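Local structure of kojibiose phosphorylase (Gut metagenome, 6W0P) at residues 5-10 against 652-657; 30-35 against 658-663; 177-182 against 340-345. The protein belongs to the glycoside hydrolase family 65 phosphorylases, enzymes that couple an N-terminal beta-sandwich domain to a helical, (alpha/alpha)6-barrel catalytic domain. All coordinates share one frame; numbering follows the deposited sequence.

Contact 1 of 3, residues 5-10 against 652-657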
# COMPACT_ATOMS: atom_id res chain seq x y z
N PRO A 5 18.50 17.22 24.26
CA PRO A 5 17.94 18.56 24.25
C PRO A 5 18.69 19.53 23.31
O PRO A 5 19.88 19.48 23.26
CB PRO A 5 18.09 19.03 25.71
CG PRO A 5 19.31 18.27 26.22
CD PRO A 5 19.26 16.94 25.49
N LYS A 6 17.95 20.34 22.56
CA LYS A 6 18.44 21.57 21.89
C LYS A 6 17.86 22.76 22.67
O LYS A 6 16.81 23.32 22.25
CB LYS A 6 18.06 21.58 20.41
CG LYS A 6 18.94 20.72 19.50
CD LYS A 6 18.77 19.23 19.69
CE LYS A 6 17.37 18.75 19.38
NZ LYS A 6 17.21 17.29 19.57
N ARG A 7 18.51 23.08 23.77
CA ARG A 7 18.08 24.11 24.74
C ARG A 7 18.50 25.49 24.20
O ARG A 7 19.68 25.81 24.30
CB ARG A 7 18.76 23.82 26.08
CG ARG A 7 18.59 24.92 27.12
CD ARG A 7 17.13 25.09 27.50
NE ARG A 7 16.59 23.83 27.99
CZ ARG A 7 16.61 23.42 29.26
NH1 ARG A 7 17.12 24.18 30.22
NH2 ARG A 7 16.09 22.24 29.57
N TYR A 8 17.57 26.26 23.63
CA TYR A 8 17.85 27.63 23.14
C TYR A 8 16.93 28.65 23.82
O TYR A 8 17.19 29.87 23.60
CB TYR A 8 17.71 27.73 21.62
CG TYR A 8 16.30 27.76 21.07
CD1 TYR A 8 15.54 26.61 20.97
CD2 TYR A 8 15.75 28.94 20.59
CE1 TYR A 8 14.27 26.62 20.43
CE2 TYR A 8 14.47 28.97 20.05
CZ TYR A 8 13.72 27.81 19.97
OH TYR A 8 12.46 27.82 19.43
N LEU A 9 15.94 28.21 24.62
CA LEU A 9 14.96 29.13 25.26
C LEU A 9 15.32 29.34 26.73
O LEU A 9 15.81 28.41 27.38
CB LEU A 9 13.54 28.57 25.08
CG LEU A 9 13.07 28.55 23.63
CD1 LEU A 9 11.74 27.85 23.48
CD2 LEU A 9 12.96 29.96 23.07
N GLU A 10 15.13 30.56 27.22
CA GLU A 10 15.34 30.90 28.65
C GLU A 10 14.36 30.09 29.51
O GLU A 10 13.21 29.79 29.07
CB GLU A 10 15.16 32.39 28.90
CG GLU A 10 16.15 33.26 28.14
CD GLU A 10 17.58 32.76 28.09
OE1 GLU A 10 18.16 32.73 27.00
OE2 GLU A 10 18.11 32.38 29.16
N ASP A 652 8.84 19.20 23.44
CA ASP A 652 8.72 20.32 22.45
C ASP A 652 9.70 21.47 22.76
O ASP A 652 10.40 21.93 21.83
CB ASP A 652 7.26 20.78 22.35
CG ASP A 652 6.43 19.72 21.67
OD1 ASP A 652 6.82 19.30 20.54
OD2 ASP A 652 5.44 19.29 22.25
N LEU A 653 9.78 21.96 24.01
CA LEU A 653 10.63 23.15 24.28
C LEU A 653 12.07 22.91 23.79
O LEU A 653 12.68 23.84 23.23
CB LEU A 653 10.60 23.48 25.77
CG LEU A 653 9.28 24.01 26.30
CD1 LEU A 653 9.33 24.12 27.79
CD2 LEU A 653 8.93 25.36 25.71
N ASP A 654 12.61 21.72 24.03
CA ASP A 654 14.01 21.39 23.67
C ASP A 654 14.03 20.42 22.48
O ASP A 654 15.14 19.87 22.21
CB ASP A 654 14.77 20.84 24.90
CG ASP A 654 14.70 21.71 26.15
OD1 ASP A 654 14.71 22.95 26.02
OD2 ASP A 654 14.64 21.15 27.25
N ASP A 655 12.89 20.17 21.82
CA ASP A 655 12.81 19.52 20.47
C ASP A 655 13.54 18.16 20.46
O ASP A 655 14.38 17.94 19.54
CB ASP A 655 13.38 20.47 19.41
CG ASP A 655 13.09 20.15 17.94
OD1 ASP A 655 12.23 19.26 17.65
OD2 ASP A 655 13.71 20.82 17.06
N TYR A 656 13.26 17.25 21.41
CA TYR A 656 13.93 15.93 21.51
C TYR A 656 13.66 15.05 20.27
O TYR A 656 14.56 14.20 19.96
CB TYR A 656 13.52 15.19 22.79
CG TYR A 656 14.26 15.63 24.04
CD1 TYR A 656 13.90 16.78 24.73
CD2 TYR A 656 15.30 14.88 24.56
CE1 TYR A 656 14.55 17.16 25.90
CE2 TYR A 656 15.96 15.24 25.72
CZ TYR A 656 15.58 16.39 26.39
OH TYR A 656 16.25 16.77 27.51
N ASN A 657 12.50 15.19 19.59
CA ASN A 657 12.12 14.39 18.41
C ASN A 657 12.66 15.03 17.11
O ASN A 657 12.48 14.41 16.03
CB ASN A 657 10.60 14.17 18.36
CG ASN A 657 10.10 13.09 19.30
OD1 ASN A 657 10.82 12.63 20.17
ND2 ASN A 657 8.86 12.65 19.11
O HOH W 1 14.59 23.17 20.81
O HOH W 2 14.65 25.30 24.50

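Contact 2 of 3, residues 30-35 against 658-663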
# COMPACT_ATOMS: atom_id res chain seq x y z
N GLU A 30 7.96 29.22 16.03
CA GLU A 30 6.58 29.30 15.48
C GLU A 30 5.68 28.26 16.19
O GLU A 30 4.52 28.59 16.53
CB GLU A 30 6.56 29.03 13.98
CG GLU A 30 7.11 30.15 13.11
CD GLU A 30 7.01 29.91 11.61
OE1 GLU A 30 6.76 28.74 11.20
OE2 GLU A 30 7.20 30.88 10.84
N SER A 31 6.16 27.02 16.35
CA SER A 31 5.34 25.92 16.91
C SER A 31 5.13 26.15 18.42
O SER A 31 3.99 26.20 18.88
CB SER A 31 5.98 24.58 16.62
OG SER A 31 6.04 24.32 15.23
N ILE A 32 6.22 26.39 19.13
CA ILE A 32 6.29 26.45 20.61
C ILE A 32 5.44 27.61 21.10
O ILE A 32 4.71 27.45 22.10
CB ILE A 32 7.75 26.55 21.08
CG1 ILE A 32 8.47 25.22 20.85
CG2 ILE A 32 7.82 27.01 22.53
CD1 ILE A 32 9.94 25.24 21.19
N PHE A 33 5.56 28.75 20.43
CA PHE A 33 4.95 30.02 20.87
C PHE A 33 3.53 30.16 20.31
O PHE A 33 2.98 31.25 20.42
CB PHE A 33 5.84 31.20 20.47
CG PHE A 33 7.09 31.35 21.30
CD1 PHE A 33 8.19 30.54 21.08
CD2 PHE A 33 7.18 32.35 22.25
CE1 PHE A 33 9.36 30.71 21.81
CE2 PHE A 33 8.33 32.49 23.01
CZ PHE A 33 9.44 31.70 22.77
N SER A 34 2.97 29.10 19.74
CA SER A 34 1.61 29.09 19.14
C SER A 34 0.58 29.51 20.20
O SER A 34 0.68 29.05 21.37
CB SER A 34 1.24 27.73 18.57
OG SER A 34 2.06 27.38 17.46
N LEU A 35 -0.39 30.32 19.78
CA LEU A 35 -1.60 30.62 20.59
C LEU A 35 -2.75 29.75 20.08
O LEU A 35 -2.74 29.36 18.88
CB LEU A 35 -1.94 32.11 20.48
CG LEU A 35 -0.88 33.08 20.97
CD1 LEU A 35 -1.37 34.52 20.82
CD2 LEU A 35 -0.53 32.79 22.41
N ASN A 658 13.21 16.25 17.18
CA ASN A 658 13.76 17.01 16.03
C ASN A 658 12.68 17.40 15.00
O ASN A 658 13.06 17.84 13.92
CB ASN A 658 14.94 16.28 15.38
CG ASN A 658 16.18 16.28 16.26
OD1 ASN A 658 16.63 17.32 16.74
ND2 ASN A 658 16.72 15.10 16.51
N ASN A 659 11.39 17.34 15.32
CA ASN A 659 10.32 17.73 14.37
C ASN A 659 9.30 18.67 15.04
O ASN A 659 8.16 18.75 14.57
CB ASN A 659 9.63 16.48 13.78
CG ASN A 659 8.88 15.69 14.85
OD1 ASN A 659 9.11 15.90 16.05
ND2 ASN A 659 7.98 14.80 14.45
N THR A 660 9.66 19.35 16.11
CA THR A 660 8.77 20.36 16.74
C THR A 660 8.58 21.52 15.77
O THR A 660 7.63 22.28 15.97
CB THR A 660 9.30 20.79 18.12
OG1 THR A 660 9.04 19.70 19.00
CG2 THR A 660 8.64 22.05 18.65
N CYS A 661 9.43 21.64 14.73
CA CYS A 661 9.25 22.62 13.61
C CYS A 661 7.86 22.45 13.00
O CYS A 661 7.28 23.47 12.64
CB CYS A 661 10.34 22.51 12.54
SG CYS A 661 10.59 20.86 11.83
N GLU A 662 7.33 21.22 12.97
CA GLU A 662 6.03 20.86 12.35
C GLU A 662 4.87 21.25 13.27
O GLU A 662 3.72 21.37 12.78
CB GLU A 662 5.91 19.35 12.10
CG GLU A 662 6.84 18.78 11.05
CD GLU A 662 6.77 17.25 10.95
OE1 GLU A 662 5.78 16.67 11.41
OE2 GLU A 662 7.72 16.64 10.43
N GLY A 663 5.12 21.39 14.57
CA GLY A 663 4.03 21.56 15.55
C GLY A 663 4.38 20.92 16.87
O GLY A 663 5.41 20.22 16.95

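Contact 3 of 3, residues 177-182 against 340-345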
# COMPACT_ATOMS: atom_id res chain seq x y z
N ILE A 177 -3.73 32.29 1.40
CA ILE A 177 -2.68 31.47 2.09
C ILE A 177 -2.71 30.06 1.50
O ILE A 177 -3.80 29.55 1.17
CB ILE A 177 -2.83 31.49 3.63
CG1 ILE A 177 -4.27 31.52 4.16
CG2 ILE A 177 -2.09 32.68 4.19
CD1 ILE A 177 -5.16 30.42 3.71
N LEU A 178 -1.54 29.45 1.38
CA LEU A 178 -1.43 28.06 0.89
C LEU A 178 -1.52 27.09 2.07
O LEU A 178 -1.15 27.46 3.22
CB LEU A 178 -0.11 27.87 0.13
CG LEU A 178 0.19 28.90 -0.96
CD1 LEU A 178 1.58 28.64 -1.57
CD2 LEU A 178 -0.90 28.93 -2.04
N HIS A 179 -2.03 25.90 1.80
CA HIS A 179 -1.86 24.67 2.60
C HIS A 179 -0.95 23.69 1.85
O HIS A 179 -0.93 23.75 0.60
CB HIS A 179 -3.22 24.04 2.89
CG HIS A 179 -3.16 23.14 4.07
ND1 HIS A 179 -3.32 23.63 5.35
CD2 HIS A 179 -2.93 21.82 4.17
CE1 HIS A 179 -3.19 22.62 6.20
NE2 HIS A 179 -2.97 21.50 5.50
N TRP A 180 -0.23 22.85 2.59
CA TRP A 180 0.84 21.95 2.08
C TRP A 180 1.88 22.75 1.28
O TRP A 180 2.60 22.13 0.49
CB TRP A 180 0.23 20.80 1.23
CG TRP A 180 -0.83 19.97 1.90
CD1 TRP A 180 -2.07 19.70 1.41
CD2 TRP A 180 -0.75 19.31 3.18
NE1 TRP A 180 -2.77 18.92 2.31
CE2 TRP A 180 -1.98 18.66 3.40
CE3 TRP A 180 0.24 19.22 4.18
CZ2 TRP A 180 -2.26 17.93 4.55
CZ3 TRP A 180 -0.03 18.49 5.33
CH2 TRP A 180 -1.27 17.86 5.51
N GLY A 181 1.98 24.07 1.46
CA GLY A 181 2.84 24.97 0.67
C GLY A 181 2.57 24.93 -0.85
O GLY A 181 3.47 25.39 -1.61
N SER A 182 1.41 24.44 -1.30
CA SER A 182 1.07 24.24 -2.74
C SER A 182 -0.17 25.03 -3.15
O SER A 182 -0.11 25.65 -4.21
CB SER A 182 0.90 22.79 -3.07
OG SER A 182 1.92 22.03 -2.45
N THR A 340 -1.37 23.95 15.79
CA THR A 340 -0.00 24.53 15.76
C THR A 340 0.72 24.18 14.47
O THR A 340 1.89 24.54 14.37
CB THR A 340 0.81 24.08 16.98
OG1 THR A 340 1.18 22.71 16.85
CG2 THR A 340 0.04 24.32 18.25
N GLY A 341 0.08 23.55 13.49
CA GLY A 341 0.78 23.17 12.25
C GLY A 341 -0.06 22.30 11.35
O GLY A 341 -1.25 22.01 11.68
N GLU A 342 0.55 21.88 10.24
CA GLU A 342 -0.12 21.16 9.14
C GLU A 342 0.02 19.65 9.33
O GLU A 342 -0.98 18.93 9.14
CB GLU A 342 0.48 21.59 7.80
CG GLU A 342 0.16 23.03 7.48
CD GLU A 342 0.50 23.46 6.07
OE1 GLU A 342 1.11 22.66 5.32
OE2 GLU A 342 0.17 24.60 5.75
N ALA A 343 1.22 19.17 9.66
CA ALA A 343 1.48 17.73 9.93
C ALA A 343 0.40 17.16 10.87
O ALA A 343 0.13 17.76 11.93
CB ALA A 343 2.87 17.56 10.49
N TYR A 344 -0.22 16.04 10.47
CA TYR A 344 -1.29 15.25 11.16
C TYR A 344 -2.65 15.92 10.99
O TYR A 344 -3.64 15.41 11.55
CB TYR A 344 -0.99 14.96 12.64
CG TYR A 344 0.06 13.90 12.89
CD1 TYR A 344 0.21 12.80 12.05
CD2 TYR A 344 0.88 13.97 14.01
CE1 TYR A 344 1.17 11.83 12.30
CE2 TYR A 344 1.83 13.00 14.28
CZ TYR A 344 1.98 11.93 13.42
OH TYR A 344 2.96 11.01 13.68
N SER A 345 -2.72 17.00 10.22
CA SER A 345 -3.97 17.42 9.52
C SER A 345 -5.04 17.89 10.51
O SER A 345 -6.24 17.96 10.12
CB SER A 345 -4.49 16.30 8.63
OG SER A 345 -3.56 15.98 7.59
O HOH W 3 1.24 25.86 3.65
O HOH W 4 -3.17 19.92 7.75

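Contact 1 of 3, residues 5-10 against 652-657
The ring of Tyr656 takes Pro5 over one face: the proline nitrogen sits 3.5 Å above the ring plane, offset toward the rim, and Pro5 CB lies 3.4 Å from Tyr656 OH. Phe647 also stacks on this tyrosine. The guanidinium of Arg7 meets the carboxylate of Asp654 at its edge, the two planes turned 28° apart. In this salt bridge Arg7 grips side-on: NE reaches OD1 from above the carboxylate plane, while NH2 meets OD2 on the syn side, both pairs (Arg7 NE to Asp654 OD1, Arg7 NH2 to Asp654 OD2) at 2.9 Å. Arg7 CG stands anti to the backbone N (chi1 171°), and bends at chi2 and chi3 set CD and then NE beside Asp654 OD1. OD2 of Asp654 has a second partner in Arg650. The ring of Tyr8 is held within the tail and only grazes the loop; it carries Leu9 CG over the centre of one face, with Lys6 O and a bridging water at its edge.

The tail precedes the first strands of the beta-sandwich, whereas 652-657 belongs to a loop between helices 638-645 and 666-680 of the catalytic domain and makes a type I turn from Asp652 to Asp655. Running nearly antiparallel to this loop, the tail adds a backbone hydrogen bond from Lys6 N to Asp654 O (2.9 Å). The bent Lys6 chain brings NZ to Asp655 O, 2.9 Å away and above that carbonyl's plane; the same ammonium also bonds Ile4 O and Asn658 OD1. Between the backbones, one water joins Lys6 O to Leu653 O, and another accepts from Leu9 N and donates to Leu653 O and Asp654 OD1.

Contact 2 of 3, residues 30-35 against 658-663
Ser31, near the end of helix 26-32, turns its hydroxyl into the 3-10 segment 660-662. With OG anti to the carbonyl carbon and beside the backbone N (chi1 -64°), Ser31 OG hydrogen-bonds Thr660 O at 2.7 Å, in the plane of that carbonyl. Gly663 N bonds Thr660 O from within its own segment at 3.0 Å, so this oxygen accepts twice. Beside this polar point, Thr660 holds CG2 anti to its backbone N, where it meets CG1 of Ile32 at 3.9 Å; the two side chains cross at about a right angle. OG1 of Thr660 is turned to Asp652. Where the loop leaves the 3-10 turn, Gly663 adopts a phi of 146°, a backbone shape in which a side chain would collide with the carbonyl oxygen of Glu662. Arg43 borders the group, NH1 bonding Ser31 OG and NH2 bonding Cys661 O and, in a salt bridge, Glu30. Here the buried join is made by one hydroxyl-to-carbonyl bond beside an apolar touch; Met27 O is also bonded to the Ser31 hydroxyl, and the charge of Arg43 would probably strengthen that hydroxyl as a donor.

Contact 3 of 3, residues 177-182 against 340-345
Glu342 lays its carboxylate on the His179 ring and beside the backbone of Trp180, and these residues and Ser345 form the first shell. Glu342 CG is anti to the carbonyl carbon (chi1 -67°) and the chain beyond is extended, which carries CD out to the imidazole, 3.8 Å above the ring plane and over its centre, the two planes 20° apart in a stack. Glu342 OE1 reaches Trp180 N at 3.0 Å, a weak bond bent to 128°. The indole and the acid run past one another, heading opposite ways, their planes nearly perpendicular, and the indole ends edge-on to Ser345, whose OG is 3.6 Å from Trp180 CH2 and near the ring plane.

Two waters come next. One, 2.7 Å from Glu342 OE2, also accepts from Gly181 N, tying the acid to the backbone beyond the tryptophan. The other sits 2.8 Å from His179 NE2 and 2.8 Å from Glu342 O, probably bonding the latter. That carbonyl accepts from Ser345 N, closing a type II turn from Glu342 to Ser345. His179 ND1 bonds the backbone N of Asn87, which probably helps hold the imidazole's rotation, and Phe84 meets both aromatic residues, nearly parallel to the imidazole and edge-to-face with the indole.

The sandwich loop between strands 165-174 and 186-194 here meets the catalytic-domain loop between helices 308-324 and 351-361, while strand 83-85 borders both and pairs with Ser345 through Thr85.

Overall arrangement
The three contacts follow one boundary, that between the N-terminal sandwich and the catalytic domain. Contacts 1 and 2 are neighbours, their centres about 11 Å apart, and share the loop 652-663: Asp652 OD1 probably bonds Thr660 OG1 (2.7 Å), and Asp655 OD1 probably bonds Thr660 N (3.0 Å). Contact 2 also touches contact 3, centres about 13 Å apart, where Glu662 OE1 packs on Ala343 CB (3.2 Å) and Gly663 CA on Thr340 OG1 (3.3 Å). Contacts 1 and 3 do not meet; about 23 Å separates their centres. In sequence, contact 3 is nested inside both other loops, while contacts 1 and 2 alternate.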